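Local coordinates for protein ArtJ (Geobacillus stearothermophilus, PDB 2PVU) that binds arginine, lysine and histidine as the solute-binding protein of the ABC transporter Art(MP)2, holding lysine in this crystal form, at residues Asp112-Lys115 against Asp119-Asp122; Met228-Pro231 against Leu236-Lys239. All blocks are in the same frame, centred on the assembly; numbering follows the deposited sequence.

Contact 1: Asp112-Lys115 against Asp119-Asp122; sequences DERK and DFSD. With LYS (lysine), chain E; SO4 (sulfate ion), chain D.
The F120 ring meets the 112-115 helix with its edge: R114 CB lies in the plane of the ring, 3.7 Å from F120 CE2, and K115 CG sits near that plane along the same rim, 3.8 Å from F120 CD2. The guanidinium of R114 is likewise approached at its edge, here by the carboxylate of the bound lysine, whose carbon C falls in the guanidinium plane. Ring and guanidinium planes are 34° apart. Two bonds make a bidentate grip on the ligand: R114 NH1 reaches the lysine OXT at 2.7 Å with an almost straight N-H...O angle of 169°, and R114 NH2 reaches the lysine O at 2.9 Å. The R114 chain runs extended from CG to NE (chi3 180°), so that its base rests on F120 while its charged end travels on into the pocket. NH1 also donates to T109 O, which helps fix the rotation of the guanidinium. This recognition of the substrate carboxylate by an arginine is a familiar feature of family 3 solute-binding proteins. A methionine in place of R114 would probably leave the ligand carboxylate without its paired bonds and its countercharge. At the start of the helix a sulfate, probably from the crystallisation liquor, accepts a bond from E113 N to its O4 (2.6 Å). The short helix and strand 118-120 follow each other closely in the chain, and F120 lies between them and also touches I108 and I110. Strand 118-120 pairs antiparallel with strand 224-231, and past its end S121 and D122 touch helix 237-249.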
loop_
_atom_site.group_PDB
_atom_site.type_symbol
_atom_site.label_atom_id
_atom_site.label_comp_id
_atom_site.label_asym_id
_atom_site.label_seq_id
_atom_site.Cartn_x
_atom_site.Cartn_y
_atom_site.Cartn_z
ATOM N N ASP A 112 5.690 3.644 13.539
ATOM C CA ASP A 112 6.271 4.607 14.464
ATOM C C ASP A 112 7.453 5.319 13.855
ATOM O O ASP A 112 7.645 6.526 14.051
ATOM C CB ASP A 112 6.687 3.903 15.761
ATOM C CG ASP A 112 5.505 3.669 16.699
ATOM O OD1 ASP A 112 4.406 4.234 16.451
ATOM O OD2 ASP A 112 5.692 2.944 17.705
ATOM N N GLU A 113 8.253 4.576 13.118
ATOM C CA GLU A 113 9.420 5.170 12.490
ATOM C C GLU A 113 9.031 6.216 11.463
ATOM O O GLU A 113 9.631 7.265 11.411
ATOM C CB GLU A 113 10.281 4.113 11.814
ATOM C CG GLU A 113 11.621 4.702 11.374
ATOM C CD GLU A 113 12.013 4.214 10.022
ATOM O OE1 GLU A 113 12.994 3.431 9.996
ATOM O OE2 GLU A 113 11.342 4.586 9.004
ATOM N N ARG A 114 8.026 5.923 10.627
ATOM C CA ARG A 114 7.542 6.923 9.679
ATOM C C ARG A 114 6.911 8.148 10.335
ATOM O O ARG A 114 7.001 9.235 9.781
ATOM C CB ARG A 114 6.575 6.302 8.689
ATOM C CG ARG A 114 7.310 5.464 7.645
ATOM C CD ARG A 114 6.323 4.553 6.923
ATOM N NE ARG A 114 6.969 3.710 5.885
ATOM C CZ ARG A 114 6.331 2.783 5.171
ATOM N NH1 ARG A 114 5.045 2.528 5.396
ATOM N NH2 ARG A 114 6.975 2.093 4.225
ATOM N N LYS A 115 6.272 7.972 11.490
ATOM C CA LYS A 115 5.685 9.118 12.215
ATOM C C LYS A 115 6.778 10.076 12.723
ATOM O O LYS A 115 6.491 11.223 13.120
ATOM C CB LYS A 115 4.821 8.630 13.398
ATOM C CG LYS A 115 3.496 8.023 12.981
ATOM C CD LYS A 115 3.021 7.055 14.055
ATOM C CE LYS A 115 1.921 7.571 14.878
ATOM N NZ LYS A 115 1.195 6.403 15.439
ATOM N N ASP A 119 3.331 12.927 9.040
ATOM C CA ASP A 119 2.066 12.771 9.774
ATOM C C ASP A 119 1.167 11.847 8.979
ATOM O O ASP A 119 1.275 11.792 7.742
ATOM C CB ASP A 119 1.377 14.128 9.927
ATOM C CG ASP A 119 1.979 14.969 11.021
ATOM O OD1 ASP A 119 2.726 14.457 11.884
ATOM O OD2 ASP A 119 1.688 16.169 11.016
ATOM N N PHE A 120 0.281 11.126 9.669
ATOM C CA PHE A 120 -0.702 10.242 9.016
ATOM C C PHE A 120 -2.113 10.608 9.378
ATOM O O PHE A 120 -2.368 11.112 10.504
ATOM C CB PHE A 120 -0.487 8.775 9.443
ATOM C CG PHE A 120 0.777 8.136 8.859
ATOM C CD1 PHE A 120 0.739 7.556 7.608
ATOM C CD2 PHE A 120 1.975 8.163 9.540
ATOM C CE1 PHE A 120 1.878 6.941 7.030
ATOM C CE2 PHE A 120 3.133 7.553 8.968
ATOM C CZ PHE A 120 3.085 6.970 7.726
ATOM N N SER A 121 -3.037 10.325 8.451
ATOM C CA SER A 121 -4.461 10.342 8.756
ATOM C C SER A 121 -4.795 9.201 9.743
ATOM O O SER A 121 -3.940 8.307 9.997
ATOM C CB SER A 121 -5.279 10.157 7.452
ATOM O OG SER A 121 -5.227 8.802 6.982
ATOM N N ASP A 122 -6.017 9.223 10.291
ATOM C CA ASP A 122 -6.584 8.040 10.940
ATOM C C ASP A 122 -6.545 6.851 9.969
ATOM O O ASP A 122 -6.571 7.043 8.751
ATOM C CB ASP A 122 -8.028 8.299 11.380
ATOM C CG ASP A 122 -8.126 9.414 12.393
ATOM O OD1 ASP A 122 -7.295 9.446 13.328
ATOM O OD2 ASP A 122 -9.053 10.241 12.277
HETATM N N LYS E . 2.054 -1.203 3.087
HETATM C CA LYS E . 3.514 -1.440 2.835
HETATM C C LYS E . 4.315 -0.220 3.310
HETATM O O LYS E . 5.537 -0.250 3.323
HETATM C CB LYS E . 3.766 -1.658 1.347
HETATM C CG LYS E . 3.303 -0.448 0.499
HETATM C CD LYS E . 3.985 -0.437 -0.886
HETATM C CE LYS E . 3.159 0.400 -1.852
HETATM N NZ LYS E . 3.912 0.602 -3.202
HETATM O OXT LYS E . 3.740 0.830 3.671
HETATM S S SO4 D . 8.717 0.631 13.076
HETATM O O1 SO4 D . 9.330 0.530 11.742
HETATM O O2 SO4 D . 9.722 0.257 14.082
HETATM O O3 SO4 D . 7.584 -0.290 13.223
HETATM O O4 SO4 D . 8.280 1.993 13.331
#

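Contact 2: Met228-Pro231 against Leu236-Lys239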
loop_
_atom_site.group_PDB
_atom_site.type_symbol
_atom_site.label_atom_id
_atom_site.label_comp_id
_atom_site.label_asym_id
_atom_site.label_seq_id
_atom_site.Cartn_x
_atom_site.Cartn_y
_atom_site.Cartn_z
ATOM N N MET A 228 -3.414 7.819 4.989
ATOM C CA MET A 228 -2.961 8.850 4.049
ATOM C C MET A 228 -1.794 9.527 4.764
ATOM O O MET A 228 -1.732 9.488 5.979
ATOM C CB MET A 228 -4.123 9.798 3.749
ATOM C CG MET A 228 -5.080 9.158 2.717
ATOM S SD MET A 228 -6.655 9.983 2.675
ATOM C CE MET A 228 -7.534 9.242 4.035
ATOM N N ILE A 229 -0.840 10.080 4.026
ATOM C CA ILE A 229 0.393 10.604 4.636
ATOM C C ILE A 229 0.617 12.065 4.233
ATOM O O ILE A 229 0.151 12.506 3.185
ATOM C CB ILE A 229 1.585 9.731 4.218
ATOM C CG1 ILE A 229 2.852 10.085 5.008
ATOM C CG2 ILE A 229 1.870 9.901 2.698
ATOM C CD1 ILE A 229 3.993 9.121 4.763
ATOM N N PHE A 230 1.279 12.826 5.103
ATOM C CA PHE A 230 1.424 14.285 4.933
ATOM C C PHE A 230 2.802 14.669 5.384
ATOM O O PHE A 230 3.367 14.002 6.254
ATOM C CB PHE A 230 0.434 15.048 5.846
ATOM C CG PHE A 230 -1.016 14.680 5.621
ATOM C CD1 PHE A 230 -1.745 15.264 4.581
ATOM C CD2 PHE A 230 -1.612 13.734 6.411
ATOM C CE1 PHE A 230 -3.118 14.910 4.343
ATOM C CE2 PHE A 230 -2.972 13.359 6.197
ATOM C CZ PHE A 230 -3.705 13.927 5.162
ATOM N N PRO A 231 3.318 15.798 4.852
ATOM C CA PRO A 231 4.500 16.345 5.489
ATOM C C PRO A 231 4.155 16.666 6.939
ATOM O O PRO A 231 3.003 16.976 7.278
ATOM C CB PRO A 231 4.756 17.655 4.737
ATOM C CG PRO A 231 4.070 17.460 3.343
ATOM C CD PRO A 231 2.849 16.592 3.696
ATOM N N LEU A 236 -3.469 20.022 6.262
ATOM C CA LEU A 236 -4.524 19.210 5.618
ATOM C C LEU A 236 -5.024 18.040 6.473
ATOM O O LEU A 236 -6.112 17.552 6.232
ATOM C CB LEU A 236 -4.063 18.630 4.270
ATOM C CG LEU A 236 -3.672 19.634 3.184
ATOM C CD1 LEU A 236 -3.063 18.900 1.961
ATOM C CD2 LEU A 236 -4.854 20.533 2.778
ATOM N N LYS A 237 -4.249 17.593 7.458
ATOM C CA LYS A 237 -4.554 16.329 8.170
ATOM C C LYS A 237 -5.930 16.387 8.845
ATOM O O LYS A 237 -6.708 15.438 8.756
ATOM C CB LYS A 237 -3.491 16.057 9.268
ATOM C CG LYS A 237 -3.760 14.767 10.076
ATOM C CD LYS A 237 -2.643 14.449 11.102
ATOM C CE LYS A 237 -3.183 13.537 12.296
ATOM N NZ LYS A 237 -4.133 12.323 11.975
ATOM N N ALA A 238 -6.219 17.500 9.518
ATOM C CA ALA A 238 -7.473 17.614 10.266
ATOM C C ALA A 238 -8.696 17.491 9.326
ATOM O O ALA A 238 -9.655 16.785 9.641
ATOM C CB ALA A 238 -7.515 18.942 11.124
ATOM N N LYS A 239 -8.658 18.198 8.200
ATOM C CA LYS A 239 -9.715 18.165 7.182
ATOM C C LYS A 239 -9.884 16.776 6.585
ATOM O O LYS A 239 -11.011 16.305 6.386
ATOM C CB LYS A 239 -9.426 19.184 6.068
ATOM C CG LYS A 239 -9.871 20.586 6.455
ATOM C CD LYS A 239 -9.668 21.582 5.296
ATOM C CE LYS A 239 -10.171 22.930 5.687
ATOM N NZ LYS A 239 -10.104 23.952 4.560
#
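The backbones of strand residue F230 and helix residue K237 come within 7.1 Å at their CA atoms, and the space between them is taken up by the F230 ring. K237 CA lies over one face of that ring, 4.1 Å from its centroid and 19° off the normal, which makes a CH-pi contact between helix backbone and ring. It stands somewhat toward the rim, closest to F230 CE2 and CZ, and K237 CB continues the cover at 4.1 Å from F230 CE2. L236 CB comes in obliquely, 3.8 Å from F230 CE1, on the same side of the ring plane as K237 CA. Both L236 and K237 cross the phenylalanine side chain at about a right angle. The atoms that touch the ring are L236 CB and K237 CA and CB, the roots of these residues and not their ends. F230 has its CG anti to the carbonyl carbon (chi1 -57°), a setting that carries the ring from the strand across to the helix. The K237 chain stays extended until a bend at chi4 (43°). Its ammonium leaves the aromatic ring behind and finds its main polar partner elsewhere, in a salt bridge with D241 one turn further along the helix. The contact is thus apolar at its centre, with the charge of K237 settled beside it. It joins the end of strand 224-231 to the beginning of helix 237-249 after a short connecting loop. M103 of strand 103-104 and V240 of the same helix also touch the F230 ring; separately, I229 and P231 pack on helix 89-98.

In the fold
The two contacts follow one another along the chain, yet their centres lie only 10 Å apart because strands 118-120 and 224-231 are neighbours in one sheet. D119 O accepts a probable hydrogen bond from F230 N at 2.8 Å, tying the two strands together. A second tie runs from the helix: K237 NZ lies 2.6 Å from F120 O, a probable hydrogen bond. F120 CD1 also packs on M228 O at 3.5 Å. Contact 1 reaches the lysine directly through R114, whereas none of the residues that touch in contact 2 belongs to the pocket; contact 2 joins strand 224-231 to helix 237-249.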